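Local atomic coordinates of histidine acid phosphatase (PDB entry 6RXD), a protein that probably removes phosphate groups from inositol polyphosphates such as phytate and from 2,3-bisphosphoglycerate, as a histidine acid phosphatase of the MINPP type. Residues G147-E151 with N177-F181; T132-S138 with T391-F397; Y97-T101 with R142-S146. Residue numbers count along the deposited sequence, not the author numbering.

Interaction 1: residues G147-E151 with N177-F181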
ATOM      1  N   GLY A 147      -8.579  -9.390   1.408  1.00 16.05           N
ATOM      2  CA  GLY A 147      -8.395 -10.716   1.967  1.00 15.36           C
ATOM      3  C   GLY A 147      -9.396 -11.720   1.422  1.00 14.36           C
ATOM      4  O   GLY A 147      -9.041 -12.870   1.150  1.00 16.99           O
ATOM      5  N   GLU A 148     -10.644 -11.293   1.248  1.00 15.17           N
ATOM      6  CA  GLU A 148     -11.680 -12.197   0.753  1.00 17.03           C
ATOM      7  C   GLU A 148     -11.359 -12.666  -0.661  1.00 16.13           C
ATOM      8  O   GLU A 148     -11.595 -13.817  -1.016  1.00 19.01           O
ATOM      9  CB  GLU A 148     -13.055 -11.522   0.813  1.00 17.22           C
ATOM     10  CG  GLU A 148     -13.512 -11.226   2.236  1.00 18.73           C
ATOM     11  CD  GLU A 148     -14.706 -10.296   2.296  1.00 24.93           C
ATOM     12  OE1 GLU A 148     -15.294 -10.007   1.234  1.00 25.65           O
ATOM     13  OE2 GLU A 148     -15.052  -9.853   3.414  1.00 24.54           O
ATOM     14  N   ASN A 149     -10.794 -11.773  -1.466  1.00 15.52           N
ATOM     15  CA  ASN A 149     -10.378 -12.166  -2.805  1.00 13.21           C
ATOM     16  C   ASN A 149      -9.169 -13.097  -2.808  1.00 16.47           C
ATOM     17  O   ASN A 149      -9.099 -14.021  -3.616  1.00 17.30           O
ATOM     18  CB  ASN A 149     -10.140 -10.929  -3.673  1.00 15.53           C
ATOM     19  CG  ASN A 149     -11.444 -10.299  -4.138  1.00 17.97           C
ATOM     20  OD1 ASN A 149     -12.114 -10.839  -5.013  1.00 20.69           O
ATOM     21  ND2 ASN A 149     -11.817  -9.172  -3.542  1.00 20.33           N
ATOM     22  N   PHE A 150      -8.219 -12.847  -1.911  1.00 14.92           N
ATOM     23  CA  PHE A 150      -7.082 -13.740  -1.730  1.00 15.64           C
ATOM     24  C   PHE A 150      -7.617 -15.126  -1.358  1.00 15.10           C
ATOM     25  O   PHE A 150      -7.174 -16.150  -1.894  1.00 15.96           O
ATOM     26  CB  PHE A 150      -6.188 -13.178  -0.616  1.00 12.48           C
ATOM     27  CG  PHE A 150      -5.011 -14.054  -0.229  1.00 15.50           C
ATOM     28  CD1 PHE A 150      -3.709 -13.651  -0.508  1.00 14.10           C
ATOM     29  CD2 PHE A 150      -5.203 -15.235   0.478  1.00 16.72           C
ATOM     30  CE1 PHE A 150      -2.619 -14.437  -0.121  1.00 13.83           C
ATOM     31  CE2 PHE A 150      -4.123 -16.026   0.858  1.00 18.87           C
ATOM     32  CZ  PHE A 150      -2.834 -15.621   0.566  1.00 17.76           C
ATOM     33  N   GLU A 151      -8.563 -15.150  -0.426  1.00 16.64           N
ATOM     34  CA  GLU A 151      -9.138 -16.403   0.045  1.00 18.57           C
ATOM     35  C   GLU A 151      -9.827 -17.171  -1.091  1.00 17.78           C
ATOM     36  O   GLU A 151      -9.663 -18.382  -1.223  1.00 18.98           O
ATOM     37  CB  GLU A 151     -10.108 -16.129   1.198  1.00 15.96           C
ATOM     38  CG  GLU A 151     -10.793 -17.377   1.747  1.00 18.88           C
ATOM     39  CD  GLU A 151     -11.708 -17.069   2.917  1.00 24.77           C
ATOM     40  OE1 GLU A 151     -11.745 -17.882   3.857  1.00 26.78           O
ATOM     41  OE2 GLU A 151     -12.390 -16.025   2.896  1.00 24.73           O
ATOM     42  N   ASN A 177     -19.382 -12.139   4.409  1.00 27.12           N
ATOM     43  CA  ASN A 177     -18.250 -12.491   3.556  1.00 26.40           C
ATOM     44  C   ASN A 177     -16.909 -12.441   4.273  1.00 25.98           C
ATOM     45  O   ASN A 177     -15.956 -13.106   3.863  1.00 24.95           O
ATOM     46  CB  ASN A 177     -18.211 -11.592   2.317  1.00 29.00           C
ATOM     47  CG  ASN A 177     -19.419 -11.782   1.426  1.00 34.89           C
ATOM     48  OD1 ASN A 177     -20.134 -12.774   1.546  1.00 36.66           O
ATOM     49  ND2 ASN A 177     -19.651 -10.836   0.526  1.00 34.00           N
ATOM     50  N   GLY A 178     -16.836 -11.660   5.345  1.00 24.55           N
ATOM     51  CA  GLY A 178     -15.595 -11.540   6.096  1.00 24.07           C
ATOM     52  C   GLY A 178     -15.507 -12.371   7.364  1.00 22.44           C
ATOM     53  O   GLY A 178     -14.645 -12.116   8.207  1.00 22.15           O
ATOM     54  N   LYS A 179     -16.380 -13.374   7.498  1.00 20.25           N
ATOM     55  CA  LYS A 179     -16.447 -14.193   8.712  1.00 22.49           C
ATOM     56  C   LYS A 179     -15.167 -14.957   9.059  1.00 22.78           C
ATOM     57  O   LYS A 179     -14.977 -15.361  10.208  1.00 24.10           O
ATOM     58  CB  LYS A 179     -17.626 -15.177   8.635  1.00 20.44           C
ATOM     59  CG  LYS A 179     -17.462 -16.251   7.562  1.00 30.60           C
ATOM     60  CD  LYS A 179     -18.547 -17.335   7.656  1.00 37.91           C
ATOM     61  CE  LYS A 179     -19.921 -16.783   7.306  1.00 45.02           C
ATOM     62  NZ  LYS A 179     -20.007 -16.342   5.882  1.00 54.56           N
ATOM     63  N   ASP A 180     -14.295 -15.167   8.080  1.00 20.40           N
ATOM     64  CA  ASP A 180     -13.078 -15.929   8.333  1.00 20.87           C
ATOM     65  C   ASP A 180     -11.925 -15.067   8.822  1.00 20.45           C
ATOM     66  O   ASP A 180     -10.861 -15.587   9.168  1.00 19.60           O
ATOM     67  CB  ASP A 180     -12.656 -16.709   7.082  1.00 21.80           C
ATOM     68  CG  ASP A 180     -13.612 -17.831   6.744  1.00 25.78           C
ATOM     69  OD1 ASP A 180     -14.389 -18.249   7.627  1.00 28.71           O
ATOM     70  OD2 ASP A 180     -13.578 -18.309   5.596  1.00 28.69           O
ATOM     71  N   PHE A 181     -12.139 -13.755   8.861  1.00 18.91           N
ATOM     72  CA  PHE A 181     -11.061 -12.815   9.160  1.00 17.17           C
ATOM     73  C   PHE A 181     -11.036 -12.316  10.596  1.00 18.66           C
ATOM     74  O   PHE A 181     -11.972 -11.670  11.053  1.00 22.52           O
ATOM     75  CB  PHE A 181     -11.108 -11.648   8.166  1.00 18.06           C
ATOM     76  CG  PHE A 181     -10.672 -12.044   6.793  1.00 18.77           C
ATOM     77  CD1 PHE A 181      -9.361 -11.844   6.393  1.00 16.77           C
ATOM     78  CD2 PHE A 181     -11.542 -12.702   5.939  1.00 16.50           C
ATOM     79  CE1 PHE A 181      -8.932 -12.248   5.142  1.00 16.03           C
ATOM     80  CE2 PHE A 181     -11.120 -13.111   4.684  1.00 19.57           C
ATOM     81  CZ  PHE A 181      -9.809 -12.892   4.295  1.00 16.96           C
TER
HETATM   82  O   HOH W   1     -17.474  -8.499   0.710  1.00 31.30           O
HETATM   83  O   HOH W   2     -14.221 -14.756   5.036  1.00 21.76           O
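Two glutamates and a phenylalanine join a helix to the loop that leads into the next strand. Residues 147-151 are helical. Residues 177-181 end in a type I beta turn, Gly178 to Phe181, closed by Phe181 N to Gly178 O at 3.1 Å. Phe181 has its CA-CB bond toward the helix (chi1 m), and its ring packs on Gly147 and both glutamates. A CB on Gly147 would clash with Phe181 CE1. Glu148 (m, t) leaves the helix sideways, and its carboxylate comes up to Asn177 and Gly178. Glu148 CG is 3.9 Å from Phe181 CE2, and water 1 links Glu148 OE1 to Asn177 ND2. Glu151 is extended (t, t), with OE2 3.6 Å from Phe181 CE2. Water 2 donates to Glu151 OE2 and Asn177 O and accepts from Asp180 N. Glu151 OE1 is only 2.6 Å from Asp180 OD2 (chi1 m). Both acids are zinc ligands in a structure of this protein, but bind no zinc here. The contact lies in a beta-alpha-beta crossover: strand 132-137, helix 141-157, then strand 181-183, parallel to the first. Phe150 packs on helix 102-118 and strand 391-398, and Phe181 meets Tyr135 of strand 132-137.

Interaction 2: residues T132-S138 with T391-F397; sequences TIAYQSS and TVATFRF
Strands 132-137 and 391-397 run parallel, axes 4.6 Å apart at 16°. Thr132 (p) pairs with Thr391. A beta bulge at Val392 (phi/psi -92/-11) shifts the register by one, so Ile133 to Ser137 pair with Ala393 to Phe397. The strands alternate as donor: Val392 N to Thr132 O (2.8 Å), Ala134 N to Ala393 O (2.9 Å), Phe395 N to Ala134 O (2.8 Å), Gln136 N to Phe395 O (2.8 Å), Phe397 N to Gln136 O (2.9 Å), Ser138 N to Phe397 O (3.3 Å). Ala393 N has no partner. Water 3 joins Gln136 OE1 (2.6 Å) to Arg396 NE (2.8 Å). Arg396 forms salt bridges to Asp377 and Glu40; Thr394 OG1 is hydrogen-bonded to Tyr38 OH. Tyr135, Gln136, Phe395, Arg396 and Phe397 have chi1 m. Ile133, Tyr135, Phe395 and Phe397 share one face; Tyr135 CE1 is 3.7 Å from Phe395 CD2. In this central histidine phosphatase sheet, 181-183 flanks 132-137 and 34-44 flanks 391-398, all parallel. Helices 120-129 and 141-157 cover the aromatic face, helix 372-386 the other.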
ATOM      1  N   THR A 132      -4.203 -25.758  10.245  1.00 19.74           N
ATOM      2  CA  THR A 132      -5.184 -24.693  10.047  1.00 19.76           C
ATOM      3  C   THR A 132      -4.582 -23.403   9.494  1.00 21.90           C
ATOM      4  O   THR A 132      -3.382 -23.126   9.650  1.00 21.57           O
ATOM      5  CB  THR A 132      -5.982 -24.386  11.332  1.00 28.50           C
ATOM      6  OG1 THR A 132      -5.092 -23.915  12.348  1.00 32.77           O
ATOM      7  CG2 THR A 132      -6.699 -25.645  11.828  1.00 29.54           C
ATOM      8  N   ILE A 133      -5.438 -22.616   8.854  1.00 15.97           N
ATOM      9  CA  ILE A 133      -5.025 -21.355   8.238  1.00 14.65           C
ATOM     10  C   ILE A 133      -5.693 -20.194   8.972  1.00 19.69           C
ATOM     11  O   ILE A 133      -6.905 -20.217   9.202  1.00 18.50           O
ATOM     12  CB  ILE A 133      -5.460 -21.322   6.764  1.00 18.99           C
ATOM     13  CG1 ILE A 133      -4.748 -22.422   5.968  1.00 27.51           C
ATOM     14  CG2 ILE A 133      -5.198 -19.953   6.137  1.00 22.01           C
ATOM     15  CD1 ILE A 133      -5.233 -22.549   4.530  1.00 30.20           C
ATOM     16  N   ALA A 134      -4.918 -19.181   9.349  1.00 17.02           N
ATOM     17  CA  ALA A 134      -5.494 -18.006  10.014  1.00 14.20           C
ATOM     18  C   ALA A 134      -5.509 -16.824   9.068  1.00 16.52           C
ATOM     19  O   ALA A 134      -4.464 -16.444   8.544  1.00 15.42           O
ATOM     20  CB  ALA A 134      -4.709 -17.660  11.278  1.00 17.26           C
ATOM     21  N   TYR A 135      -6.691 -16.255   8.839  1.00 15.32           N
ATOM     22  CA  TYR A 135      -6.823 -15.038   8.044  1.00 14.23           C
ATOM     23  C   TYR A 135      -7.013 -13.866   8.988  1.00 14.60           C
ATOM     24  O   TYR A 135      -7.799 -13.949   9.931  1.00 16.31           O
ATOM     25  CB  TYR A 135      -8.040 -15.141   7.117  1.00 14.88           C
ATOM     26  CG  TYR A 135      -7.832 -16.017   5.903  1.00 17.83           C
ATOM     27  CD1 TYR A 135      -7.122 -15.546   4.806  1.00 18.27           C
ATOM     28  CD2 TYR A 135      -8.360 -17.303   5.843  1.00 22.89           C
ATOM     29  CE1 TYR A 135      -6.931 -16.331   3.689  1.00 19.22           C
ATOM     30  CE2 TYR A 135      -8.167 -18.103   4.718  1.00 21.87           C
ATOM     31  CZ  TYR A 135      -7.455 -17.601   3.650  1.00 20.61           C
ATOM     32  OH  TYR A 135      -7.252 -18.366   2.526  1.00 28.36           O
ATOM     33  N   GLN A 136      -6.291 -12.776   8.751  1.00 14.73           N
ATOM     34  CA  GLN A 136      -6.410 -11.605   9.612  1.00 14.06           C
ATOM     35  C   GLN A 136      -6.500 -10.340   8.793  1.00 14.77           C
ATOM     36  O   GLN A 136      -5.917 -10.255   7.717  1.00 15.08           O
ATOM     37  CB  GLN A 136      -5.201 -11.488  10.543  1.00 15.10           C
ATOM     38  CG  GLN A 136      -5.035 -12.674  11.479  1.00 16.29           C
ATOM     39  CD  GLN A 136      -3.852 -12.516  12.421  1.00 19.50           C
ATOM     40  OE1 GLN A 136      -3.117 -11.526  12.364  1.00 20.60           O
ATOM     41  NE2 GLN A 136      -3.663 -13.500  13.288  1.00 16.99           N
ATOM     42  N   SER A 137      -7.237  -9.361   9.310  1.00 13.63           N
ATOM     43  CA  SER A 137      -7.207  -8.022   8.731  1.00 13.46           C
ATOM     44  C   SER A 137      -7.204  -6.955   9.822  1.00 15.51           C
ATOM     45  O   SER A 137      -7.375  -7.257  10.995  1.00 16.57           O
ATOM     46  CB  SER A 137      -8.369  -7.815   7.759  1.00 26.40           C
ATOM     47  OG  SER A 137      -9.439  -7.155   8.388  0.90 27.80           O
ATOM     48  N   SER A 138      -6.976  -5.705   9.424  1.00 14.43           N
ATOM     49  CA  SER A 138      -7.008  -4.592  10.355  1.00 12.83           C
ATOM     50  C   SER A 138      -8.427  -4.369  10.859  1.00 16.87           C
ATOM     51  O   SER A 138      -8.631  -3.745  11.904  1.00 19.60           O
ATOM     52  CB  SER A 138      -6.538  -3.330   9.644  1.00 12.52           C
ATOM     53  OG  SER A 138      -7.406  -3.038   8.565  1.00 16.73           O
ATOM     54  N   THR A 391      -1.407 -24.114  13.476  1.00 20.14           N
ATOM     55  CA  THR A 391      -1.610 -23.071  12.468  1.00 17.60           C
ATOM     56  C   THR A 391      -0.443 -23.065  11.487  1.00 20.19           C
ATOM     57  O   THR A 391       0.675 -22.692  11.844  1.00 21.74           O
ATOM     58  CB  THR A 391      -1.794 -21.691  13.115  1.00 17.26           C
ATOM     59  OG1 THR A 391      -2.919 -21.740  14.005  1.00 21.43           O
ATOM     60  CG2 THR A 391      -2.036 -20.611  12.046  1.00 16.60           C
ATOM     61  N   VAL A 392      -0.701 -23.498  10.253  1.00 16.32           N
ATOM     62  CA  VAL A 392       0.368 -23.653   9.268  1.00 15.92           C
ATOM     63  C   VAL A 392       0.567 -22.395   8.424  1.00 14.88           C
ATOM     64  O   VAL A 392       1.544 -22.287   7.683  1.00 15.83           O
ATOM     65  CB  VAL A 392       0.120 -24.850   8.331  1.00 21.38           C
ATOM     66  CG1 VAL A 392       0.154 -26.153   9.113  1.00 24.70           C
ATOM     67  CG2 VAL A 392      -1.207 -24.702   7.588  1.00 19.60           C
ATOM     68  N   ALA A 393      -0.363 -21.454   8.527  1.00 14.27           N
ATOM     69  CA  ALA A 393      -0.236 -20.198   7.780  1.00 13.04           C
ATOM     70  C   ALA A 393      -1.007 -19.070   8.428  1.00 13.66           C
ATOM     71  O   ALA A 393      -2.093 -19.277   8.979  1.00 15.67           O
ATOM     72  CB  ALA A 393      -0.700 -20.390   6.321  1.00 15.69           C
ATOM     73  N   THR A 394      -0.445 -17.864   8.356  1.00 13.41           N
ATOM     74  CA  THR A 394      -1.155 -16.679   8.802  1.00 12.42           C
ATOM     75  C   THR A 394      -1.100 -15.692   7.653  1.00 13.10           C
ATOM     76  O   THR A 394      -0.012 -15.261   7.267  1.00 12.63           O
ATOM     77  CB  THR A 394      -0.503 -16.074  10.057  1.00 13.87           C
ATOM     78  OG1 THR A 394      -0.407 -17.084  11.075  1.00 18.05           O
ATOM     79  CG2 THR A 394      -1.337 -14.916  10.584  1.00 13.15           C
ATOM     80  N   PHE A 395      -2.265 -15.376   7.083  1.00 15.34           N
ATOM     81  CA  PHE A 395      -2.360 -14.439   5.962  1.00 17.50           C
ATOM     82  C   PHE A 395      -3.018 -13.150   6.451  1.00 16.29           C
ATOM     83  O   PHE A 395      -4.175 -13.160   6.887  1.00 14.40           O
ATOM     84  CB  PHE A 395      -3.189 -15.040   4.817  1.00 12.80           C
ATOM     85  CG  PHE A 395      -2.596 -16.293   4.209  1.00 15.43           C
ATOM     86  CD1 PHE A 395      -1.273 -16.326   3.793  1.00 14.42           C
ATOM     87  CD2 PHE A 395      -3.373 -17.430   4.052  1.00 17.06           C
ATOM     88  CE1 PHE A 395      -0.734 -17.484   3.220  1.00 15.40           C
ATOM     89  CE2 PHE A 395      -2.848 -18.589   3.487  1.00 16.56           C
ATOM     90  CZ  PHE A 395      -1.524 -18.615   3.066  1.00 15.95           C
ATOM     91  N   ARG A 396      -2.276 -12.043   6.391  1.00 12.65           N
ATOM     92  CA  ARG A 396      -2.713 -10.772   6.976  1.00 11.95           C
ATOM     93  C   ARG A 396      -2.919  -9.723   5.897  1.00 16.35           C
ATOM     94  O   ARG A 396      -2.166  -9.686   4.917  1.00 11.90           O
ATOM     95  CB  ARG A 396      -1.650 -10.229   7.941  1.00 11.85           C
ATOM     96  CG  ARG A 396      -1.214 -11.166   9.064  1.00 14.67           C
ATOM     97  CD  ARG A 396       0.041 -10.604   9.694  1.00 12.19           C
ATOM     98  NE  ARG A 396       0.592 -11.439  10.769  1.00 14.66           N
ATOM     99  CZ  ARG A 396       1.467 -12.420  10.580  1.00 16.42           C
ATOM    100  NH1 ARG A 396       1.889 -12.714   9.357  1.00 15.03           N
ATOM    101  NH2 ARG A 396       1.922 -13.111  11.622  1.00 16.89           N
ATOM    102  N   PHE A 397      -3.915  -8.860   6.105  1.00 13.79           N
ATOM    103  CA  PHE A 397      -4.305  -7.851   5.117  1.00 12.69           C
ATOM    104  C   PHE A 397      -4.457  -6.495   5.771  1.00 12.80           C
ATOM    105  O   PHE A 397      -5.146  -6.360   6.777  1.00 13.90           O
ATOM    106  CB  PHE A 397      -5.597  -8.285   4.412  1.00 12.36           C
ATOM    107  CG  PHE A 397      -5.437  -9.583   3.695  1.00 10.87           C
ATOM    108  CD1 PHE A 397      -5.044  -9.606   2.368  1.00 12.30           C
ATOM    109  CD2 PHE A 397      -5.557 -10.789   4.388  1.00 11.93           C
ATOM    110  CE1 PHE A 397      -4.829 -10.803   1.714  1.00 14.68           C
ATOM    111  CE2 PHE A 397      -5.340 -11.994   3.746  1.00 15.89           C
ATOM    112  CZ  PHE A 397      -4.973 -12.008   2.412  1.00 15.06           C
TER
HETATM  113  O   HOH W   3      -0.787 -10.497  13.022  1.00 17.19           O

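Interaction 3: residues Y97-T101 with R142-S146; sequences YGMLT and RATES
Residues 97-101 form an irregular loop, and residues 142-146 are one turn of helix, with Ser146 N to Arg142 O at 2.9 Å. In the histidine phosphatase fold, this contact packs the loop before helix 102-118 on the start of helix 141-157. Gly98 has positive phi (85/-9); Met99 and Leu100 are in the polyproline II region (-79/159 and -57/140). Thr101 is the N-cap of helix 102-118. The closest CA pair is Leu100 and Arg142, 6.4 Å apart. Arg142 (chi1 -93°, chi2 p, chi3 m) leans outward to the loop, where Glu145 (m, t) of the same helix holds its guanidinium. Arg142 NE bonds Glu145 OE1 at 2.9 Å, and Arg142 NH1 makes a salt bridge to Glu145 OE2 at 2.7 Å. Met99 (m, m, m) lays its sulfur over one face of the guanidinium, with Met99 SD 3.5 Å from Arg142 NH1. Gly98 O is 3.3 Å from Arg142 CD. Leu100 (m, t) points toward the helix; Leu100 CD1 is 4.0 Å from Glu145 CB and Leu100 CD2 3.5 Å from Ser146 OG. Ser146 OG donates to Arg142 O at 2.8 Å. Water 5 bridges the segments, accepting from Leu100 N at 2.8 Å and donating to Glu145 OE1 at 2.6 Å.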
ATOM      1  N   TYR A  97     -17.790   4.920  -4.423  1.00 14.72           N
ATOM      2  CA  TYR A  97     -16.535   5.581  -4.107  1.00 15.70           C
ATOM      3  C   TYR A  97     -15.805   4.846  -2.981  1.00 19.41           C
ATOM      4  O   TYR A  97     -16.434   4.353  -2.032  1.00 18.18           O
ATOM      5  CB  TYR A  97     -16.779   7.042  -3.752  1.00 15.93           C
ATOM      6  CG  TYR A  97     -16.904   7.942  -4.959  1.00 11.80           C
ATOM      7  CD1 TYR A  97     -15.805   8.643  -5.435  1.00 13.08           C
ATOM      8  CD2 TYR A  97     -18.121   8.093  -5.617  1.00 12.48           C
ATOM      9  CE1 TYR A  97     -15.899   9.478  -6.537  1.00 12.56           C
ATOM     10  CE2 TYR A  97     -18.230   8.923  -6.724  1.00 17.07           C
ATOM     11  CZ  TYR A  97     -17.116   9.616  -7.173  1.00 13.34           C
ATOM     12  OH  TYR A  97     -17.205  10.436  -8.276  1.00 14.78           O
ATOM     13  N   GLY A  98     -14.483   4.741  -3.129  1.00 14.88           N
ATOM     14  CA  GLY A  98     -13.620   4.140  -2.125  1.00 16.26           C
ATOM     15  C   GLY A  98     -13.493   2.632  -2.213  1.00 19.89           C
ATOM     16  O   GLY A  98     -12.661   2.036  -1.528  1.00 21.38           O
ATOM     17  N   MET A  99     -14.308   2.010  -3.058  1.00 15.70           N
ATOM     18  CA  MET A  99     -14.372   0.551  -3.092  1.00 14.10           C
ATOM     19  C   MET A  99     -13.213  -0.075  -3.864  1.00 13.75           C
ATOM     20  O   MET A  99     -12.559   0.590  -4.673  1.00 14.03           O
ATOM     21  CB  MET A  99     -15.704   0.110  -3.703  1.00 17.66           C
ATOM     22  CG  MET A  99     -16.893   0.597  -2.925  1.00 19.22           C
ATOM     23  SD  MET A  99     -17.017  -0.262  -1.346  1.00 25.40           S
ATOM     24  CE  MET A  99     -17.712  -1.826  -1.882  1.00 34.48           C
ATOM     25  N   LEU A 100     -12.951  -1.353  -3.595  1.00 15.88           N
ATOM     26  CA  LEU A 100     -11.966  -2.116  -4.359  0.57 13.69           C
ATOM     27  C   LEU A 100     -12.361  -2.085  -5.819  1.00 15.47           C
ATOM     28  O   LEU A 100     -13.541  -2.182  -6.147  1.00 17.50           O
ATOM     29  CB  LEU A 100     -11.947  -3.586  -3.919  0.57 14.46           C
ATOM     30  CG  LEU A 100     -11.032  -4.087  -2.809  0.57 20.26           C
ATOM     31  CD1 LEU A 100     -10.972  -5.612  -2.863  0.57 22.27           C
ATOM     32  CD2 LEU A 100      -9.639  -3.493  -2.956  0.57 18.46           C
ATOM     33  N   THR A 101     -11.379  -1.955  -6.698  1.00 15.13           N
ATOM     34  CA  THR A 101     -11.654  -2.014  -8.128  1.00 14.27           C
ATOM     35  C   THR A 101     -11.536  -3.458  -8.607  1.00 16.70           C
ATOM     36  O   THR A 101     -11.096  -4.331  -7.852  1.00 16.09           O
ATOM     37  CB  THR A 101     -10.668  -1.132  -8.907  1.00 16.08           C
ATOM     38  OG1 THR A 101      -9.351  -1.675  -8.786  1.00 14.67           O
ATOM     39  CG2 THR A 101     -10.674   0.289  -8.364  1.00 18.31           C
ATOM     40  N   ARG A 142     -11.942  -2.456   3.159  1.00 15.44           N
ATOM     41  CA  ARG A 142     -11.200  -2.728   1.926  1.00 16.99           C
ATOM     42  C   ARG A 142     -10.057  -3.721   2.145  1.00 18.25           C
ATOM     43  O   ARG A 142      -9.733  -4.501   1.250  1.00 17.39           O
ATOM     44  CB  ARG A 142     -10.681  -1.436   1.294  1.00 20.83           C
ATOM     45  CG  ARG A 142     -11.618  -0.824   0.245  1.00 31.08           C
ATOM     46  CD  ARG A 142     -12.873  -0.209   0.842  1.00 32.24           C
ATOM     47  NE  ARG A 142     -13.974  -1.162   0.964  1.00 31.99           N
ATOM     48  CZ  ARG A 142     -15.141  -0.882   1.536  1.00 32.75           C
ATOM     49  NH1 ARG A 142     -16.091  -1.805   1.610  1.00 38.52           N
ATOM     50  NH2 ARG A 142     -15.357   0.325   2.039  1.00 37.85           N
ATOM     51  N   ALA A 143      -9.456  -3.703   3.331  1.00 15.78           N
ATOM     52  CA  ALA A 143      -8.419  -4.689   3.643  1.00 18.00           C
ATOM     53  C   ALA A 143      -9.042  -6.081   3.770  1.00 15.71           C
ATOM     54  O   ALA A 143      -8.505  -7.069   3.270  1.00 16.89           O
ATOM     55  CB  ALA A 143      -7.656  -4.309   4.921  1.00 15.54           C
ATOM     56  N   THR A 144     -10.198  -6.147   4.419  1.00 15.53           N
ATOM     57  CA  THR A 144     -10.898  -7.413   4.597  1.00 17.32           C
ATOM     58  C   THR A 144     -11.366  -7.938   3.239  1.00 16.72           C
ATOM     59  O   THR A 144     -11.198  -9.124   2.929  1.00 16.98           O
ATOM     60  CB  THR A 144     -12.081  -7.252   5.571  1.00 18.65           C
ATOM     61  OG1 THR A 144     -11.592  -6.749   6.822  1.00 17.47           O
ATOM     62  CG2 THR A 144     -12.790  -8.591   5.819  1.00 15.43           C
ATOM     63  N   GLU A 145     -11.925  -7.051   2.416  1.00 17.94           N
ATOM     64  CA  GLU A 145     -12.371  -7.448   1.080  1.00 17.34           C
ATOM     65  C   GLU A 145     -11.216  -7.903   0.193  1.00 16.34           C
ATOM     66  O   GLU A 145     -11.370  -8.798  -0.637  1.00 15.55           O
ATOM     67  CB  GLU A 145     -13.156  -6.310   0.421  1.00 21.87           C
ATOM     68  CG  GLU A 145     -14.511  -6.101   1.094  1.00 25.50           C
ATOM     69  CD  GLU A 145     -15.084  -4.723   0.858  1.00 31.42           C
ATOM     70  OE1 GLU A 145     -14.424  -3.900   0.192  1.00 27.63           O
ATOM     71  OE2 GLU A 145     -16.197  -4.459   1.355  1.00 32.08           O
ATOM     72  N   SER A 146     -10.055  -7.283   0.360  1.00 14.90           N
ATOM     73  CA  SER A 146      -8.871  -7.759  -0.347  1.00 13.15           C
ATOM     74  C   SER A 146      -8.555  -9.176   0.096  1.00 16.27           C
ATOM     75  O   SER A 146      -8.320 -10.062  -0.734  1.00 15.48           O
ATOM     76  CB  SER A 146      -7.681  -6.837  -0.086  1.00 14.00           C
ATOM     77  OG  SER A 146      -7.923  -5.569  -0.666  1.00 15.20           O
TER
HETATM   78  O   HOH W   4     -13.937   3.224   1.467  1.00 44.29           O
HETATM   79  O   HOH W   5     -14.785  -2.857  -2.123  1.00 28.33           O

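How the interactions relate
Helix 141-157 ties the three contacts together. Its first turn takes part in interaction 3 and its middle in interaction 1. It follows directly on strand 132-137 of interaction 2. Along the chain, interaction 3 closes before interaction 1 opens. Both segments of interaction 1 fall between the two strands of interaction 2, whereas interactions 2 and 3 alternate their segments. The centres of interactions 1 and 2 lie about 10 Å apart. Those of interactions 1 and 3 lie about 12 Å apart, and those of interactions 2 and 3 about 18 Å. Ser137 OG and Thr144 OG1 are 2.7 Å apart. The helix packs on the sheet through Phe150 and receives the 97-101 and 177-181 loops.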